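Local atomic coordinates of cellulosomal scaffoldin adaptor protein B (Acetivibrio cellulolyticus, PDB entry 3BWZ), a protein that links components of the cellulosome as an adaptor scaffoldin, its type II cohesin module, the part described here, probably binding a dockerin module of a partner protein. Residues 130-133 with 138-141; 93-96 with 100-103. All coordinates share one frame; numbering follows the deposited sequence. Where two conformers were deposited one is given.

Interaction 1: 130-133 with 138-141; sequences FEDT and NAID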
loop_
_atom_site.group_PDB
_atom_site.type_symbol
_atom_site.label_atom_id
_atom_site.label_comp_id
_atom_site.label_asym_id
_atom_site.label_seq_id
_atom_site.Cartn_x
_atom_site.Cartn_y
_atom_site.Cartn_z
ATOM N N PHE A 130 -0.914 -6.878 -4.608
ATOM C CA PHE A 130 -0.394 -5.922 -5.584
ATOM C C PHE A 130 -0.428 -6.638 -6.911
ATOM O O PHE A 130 -0.164 -7.835 -6.975
ATOM C CB PHE A 130 1.053 -5.566 -5.319
ATOM C CG PHE A 130 1.293 -4.761 -4.083
ATOM C CD1 PHE A 130 2.295 -5.118 -3.200
ATOM C CD2 PHE A 130 0.627 -3.569 -3.883
ATOM C CE1 PHE A 130 2.591 -4.356 -2.106
ATOM C CE2 PHE A 130 0.905 -2.794 -2.766
ATOM C CZ PHE A 130 1.908 -3.197 -1.878
ATOM N N GLU A 131 -0.730 -5.925 -7.993
ATOM C CA GLU A 131 -0.890 -6.539 -9.328
ATOM C C GLU A 131 -0.252 -5.667 -10.400
ATOM O O GLU A 131 -0.404 -4.447 -10.364
ATOM C CB GLU A 131 -2.376 -6.735 -9.645
ATOM C CG GLU A 131 -3.030 -7.865 -8.829
ATOM C CD GLU A 131 -4.269 -8.458 -9.506
ATOM O OE1 GLU A 131 -4.509 -9.674 -9.353
ATOM O OE2 GLU A 131 -5.001 -7.719 -10.202
ATOM N N ASP A 132 0.383 -6.293 -11.380
ATOM C CA ASP A 132 0.807 -5.587 -12.573
ATOM C C ASP A 132 -0.430 -5.018 -13.317
ATOM O O ASP A 132 -1.578 -5.438 -13.106
ATOM C CB ASP A 132 1.680 -6.482 -13.451
ATOM C CG ASP A 132 3.095 -6.666 -12.929
ATOM O OD1 ASP A 132 3.561 -5.962 -12.011
ATOM O OD2 ASP A 132 3.768 -7.534 -13.532
ATOM N N THR A 133 -0.195 -3.986 -14.122
ATOM C CA THR A 133 -1.240 -3.232 -14.763
ATOM C C THR A 133 -0.672 -2.524 -15.981
ATOM O O THR A 133 0.488 -2.090 -15.992
ATOM C CB THR A 133 -1.810 -2.180 -13.796
ATOM O OG1 THR A 133 -2.550 -1.206 -14.534
ATOM C CG2 THR A 133 -0.711 -1.473 -12.970
ATOM N N ASN A 138 6.571 -0.287 -15.666
ATOM C CA ASN A 138 7.740 -0.564 -14.840
ATOM C C ASN A 138 7.494 -1.276 -13.559
ATOM O O ASN A 138 8.437 -1.487 -12.812
ATOM C CB ASN A 138 8.447 0.765 -14.441
ATOM C CG ASN A 138 9.037 1.456 -15.604
ATOM O OD1 ASN A 138 9.781 0.820 -16.412
ATOM N ND2 ASN A 138 8.762 2.691 -15.748
ATOM N N ALA A 139 6.258 -1.651 -13.278
ATOM C CA ALA A 139 5.988 -2.283 -12.011
ATOM C C ALA A 139 6.673 -3.634 -11.893
ATOM O O ALA A 139 6.746 -4.401 -12.839
ATOM C CB ALA A 139 4.481 -2.450 -11.814
ATOM N N ILE A 140 7.090 -3.926 -10.672
ATOM C CA ILE A 140 7.509 -5.261 -10.241
ATOM C C ILE A 140 6.389 -5.756 -9.335
ATOM O O ILE A 140 6.243 -5.276 -8.194
ATOM C CB ILE A 140 8.864 -5.232 -9.524
ATOM C CG1 ILE A 140 9.970 -4.732 -10.472
ATOM C CG2 ILE A 140 9.198 -6.594 -8.944
ATOM C CD1 ILE A 140 11.299 -4.477 -9.784
ATOM N N ASP A 141 5.547 -6.631 -9.853
ATOM C CA ASP A 141 4.382 -7.121 -9.125
ATOM C C ASP A 141 3.623 -5.987 -8.522
ATOM O O ASP A 141 3.267 -5.988 -7.337
ATOM C CB ASP A 141 4.746 -8.141 -8.070
ATOM C CG ASP A 141 5.257 -9.436 -8.683
ATOM O OD1 ASP A 141 5.187 -9.624 -9.926
ATOM O OD2 ASP A 141 5.779 -10.256 -7.916
HETATM O O HOH W 1 6.106 -7.731 -12.489
#
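The carboxylate of Asp132 meets residues 139-141 mainly through OD1, with partners inclined to either side of its plane. The methyl CB of Ala139 approaches OD1 obliquely from one side, at 3.6 Å, while the backbone N of Asp141 is tilted toward the other. That N comes within 3.0 Å of Asp132 OD1, but the angle is too poor for a hydrogen bond; OD1 is instead the acceptor for the backbone N of Gly142. At the other oxygen, a water donates to Asp132 OD2 at 2.6 Å and accepts from Asp141 N at 2.9 Å, joining the two segments indirectly. Asp132 OD2 and Asp141 OD1 are 4.4 Å apart, so each carboxylate may make the other slightly harder to ionise, an effect that exposure to solvent would weaken. The Phe130 ring is approached obliquely by the carbonyl O of Asp141, whose closer neighbour is Phe130 CB, a tight contact at 3.0 Å. With CG anti to its own carbonyl carbon (chi1 -69°), Phe130 turns its ring away from the loop onto Leu39, Met41 and Val159. Residues 131-142 leave strand 126-130 and return into strand 143-147, both paired with strand 34-42, an excursion consistent with the beta-flap that interrupts a strand of the jelly-roll sandwich in type II cohesins.

Interaction 2: 93-96 with 100-103; sequences KAYV and DYRT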
loop_
_atom_site.group_PDB
_atom_site.type_symbol
_atom_site.label_atom_id
_atom_site.label_comp_id
_atom_site.label_asym_id
_atom_site.label_seq_id
_atom_site.Cartn_x
_atom_site.Cartn_y
_atom_site.Cartn_z
ATOM N N LYS A 93 3.011 8.181 -3.998
ATOM C CA LYS A 93 3.356 8.979 -2.842
ATOM C C LYS A 93 4.855 9.108 -2.839
ATOM O O LYS A 93 5.552 8.103 -2.706
ATOM C CB LYS A 93 2.860 8.213 -1.590
ATOM C CG LYS A 93 2.932 8.902 -0.293
ATOM C CD LYS A 93 2.243 8.076 0.795
ATOM C CE LYS A 93 2.272 8.807 2.071
ATOM N NZ LYS A 93 1.531 8.049 3.078
ATOM N N ALA A 94 5.363 10.326 -2.985
ATOM C CA ALA A 94 6.793 10.506 -3.171
ATOM C C ALA A 94 7.245 11.897 -2.788
ATOM O O ALA A 94 6.570 12.886 -3.047
ATOM C CB ALA A 94 7.194 10.183 -4.617
ATOM N N TYR A 95 8.416 11.969 -2.193
ATOM C CA TYR A 95 9.043 13.256 -1.956
ATOM C C TYR A 95 9.503 13.904 -3.260
ATOM O O TYR A 95 10.021 13.236 -4.140
ATOM C CB TYR A 95 10.232 13.105 -1.031
ATOM C CG TYR A 95 9.925 12.692 0.402
ATOM C CD1 TYR A 95 10.826 11.909 1.109
ATOM C CD2 TYR A 95 8.795 13.146 1.089
ATOM C CE1 TYR A 95 10.613 11.593 2.443
ATOM C CE2 TYR A 95 8.591 12.822 2.405
ATOM C CZ TYR A 95 9.494 12.052 3.071
ATOM O OH TYR A 95 9.239 11.756 4.393
ATOM N N VAL A 96 9.335 15.227 -3.367
ATOM C CA VAL A 96 9.769 15.988 -4.520
ATOM C C VAL A 96 11.056 16.757 -4.243
ATOM O O VAL A 96 11.888 16.904 -5.129
ATOM C CB VAL A 96 8.639 16.938 -5.003
ATOM C CG1 VAL A 96 9.102 17.850 -6.140
ATOM C CG2 VAL A 96 7.421 16.116 -5.415
ATOM N N ASP A 100 17.147 18.294 -0.773
ATOM C CA ASP A 100 17.071 18.515 0.663
ATOM C C ASP A 100 16.981 17.206 1.431
ATOM O O ASP A 100 17.590 17.060 2.490
ATOM C CB ASP A 100 15.923 19.443 1.001
ATOM C CG ASP A 100 16.171 20.870 0.520
ATOM O OD1 ASP A 100 17.344 21.280 0.348
ATOM O OD2 ASP A 100 15.167 21.548 0.287
ATOM N N TYR A 101 16.237 16.242 0.898
ATOM C CA TYR A 101 16.147 14.925 1.533
ATOM C C TYR A 101 17.503 14.242 1.575
ATOM O O TYR A 101 17.911 13.705 2.608
ATOM C CB TYR A 101 15.082 14.113 0.798
ATOM C CG TYR A 101 14.830 12.705 1.305
ATOM C CD1 TYR A 101 14.676 12.415 2.650
ATOM C CD2 TYR A 101 14.718 11.670 0.415
ATOM C CE1 TYR A 101 14.410 11.127 3.081
ATOM C CE2 TYR A 101 14.440 10.379 0.820
ATOM C CZ TYR A 101 14.287 10.100 2.157
ATOM O OH TYR A 101 14.010 8.831 2.610
ATOM N N ARG A 102 18.223 14.255 0.458
ATOM C CA ARG A 102 19.576 13.689 0.461
ATOM C C ARG A 102 20.479 14.369 1.486
ATOM O O ARG A 102 21.242 13.717 2.201
ATOM C CB ARG A 102 20.231 13.800 -0.917
ATOM C CG ARG A 102 19.568 12.966 -1.956
ATOM C CD ARG A 102 20.403 12.827 -3.208
ATOM N NE ARG A 102 20.685 14.112 -3.845
ATOM C CZ ARG A 102 19.899 14.732 -4.710
ATOM N NH1 ARG A 102 18.752 14.202 -5.081
ATOM N NH2 ARG A 102 20.280 15.886 -5.235
ATOM N N THR A 103 20.384 15.687 1.579
ATOM C CA THR A 103 21.283 16.439 2.461
ATOM C C THR A 103 21.054 16.088 3.932
ATOM O O THR A 103 21.987 16.061 4.726
ATOM C CB THR A 103 21.151 17.943 2.177
ATOM O OG1 THR A 103 21.544 18.185 0.821
ATOM C CG2 THR A 103 22.023 18.745 3.125
#
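Tyr95 and Tyr101 form a T-shaped aromatic pair between the end of strand 88-94 and helix 98-104, the short helix consistent with the one that crowns type II cohesins. Tyr95 presents the CD1-CE1 edge of its ring to the face of Tyr101; CD1 sits 3.8 Å above the Tyr101 plane, over the ring centre, and CE1 comes within 3.9 Å of Tyr101 CE1. The planes are inclined at 69° and the centroids lie 5.0 Å apart, so the CD1-CE1 edge, rather than a single C-H, rests on the Tyr101 face. Tyr101 is swung back toward the strand with CG anti to its backbone N (chi1 -180°), which brings its face round to the Tyr95 edge. Beyond the pair, Phe74 meets both rings, edge-to-face with Tyr95, and Trp148 makes a further edge-to-face contact with Tyr101. Hydrogen bonds fix both phenol ends within this buried aromatic cluster: Tyr95 OH pairs with Glu108 OE2 and Ser72 N, whereas Tyr101 OH is held between the carbonyl O of Phe34 and the backbone N of Glu108.

In the fold
Along the chain the two contacts come in series: interaction 2 closes at residue 103 before interaction 1 opens at residue 130, with strands 111-120 and 126-130 beginning in between. Their centres are about 23 Å apart and their nearest atoms about 11 Å. Both belong to the one cohesin domain and share strand 34-42, which pairs with strands 88-94, 126-130 and 143-147. Interaction 1 is a mainly surface contact within a loop, its centre about 12 Å from the centre of the chain; interaction 2, about 19 Å from it, is buried. One lies between strands 126-130 and 143-147, the other joins helix 98-104 to strand 88-94, departures consistent with the flap and crowning helix of type II cohesins.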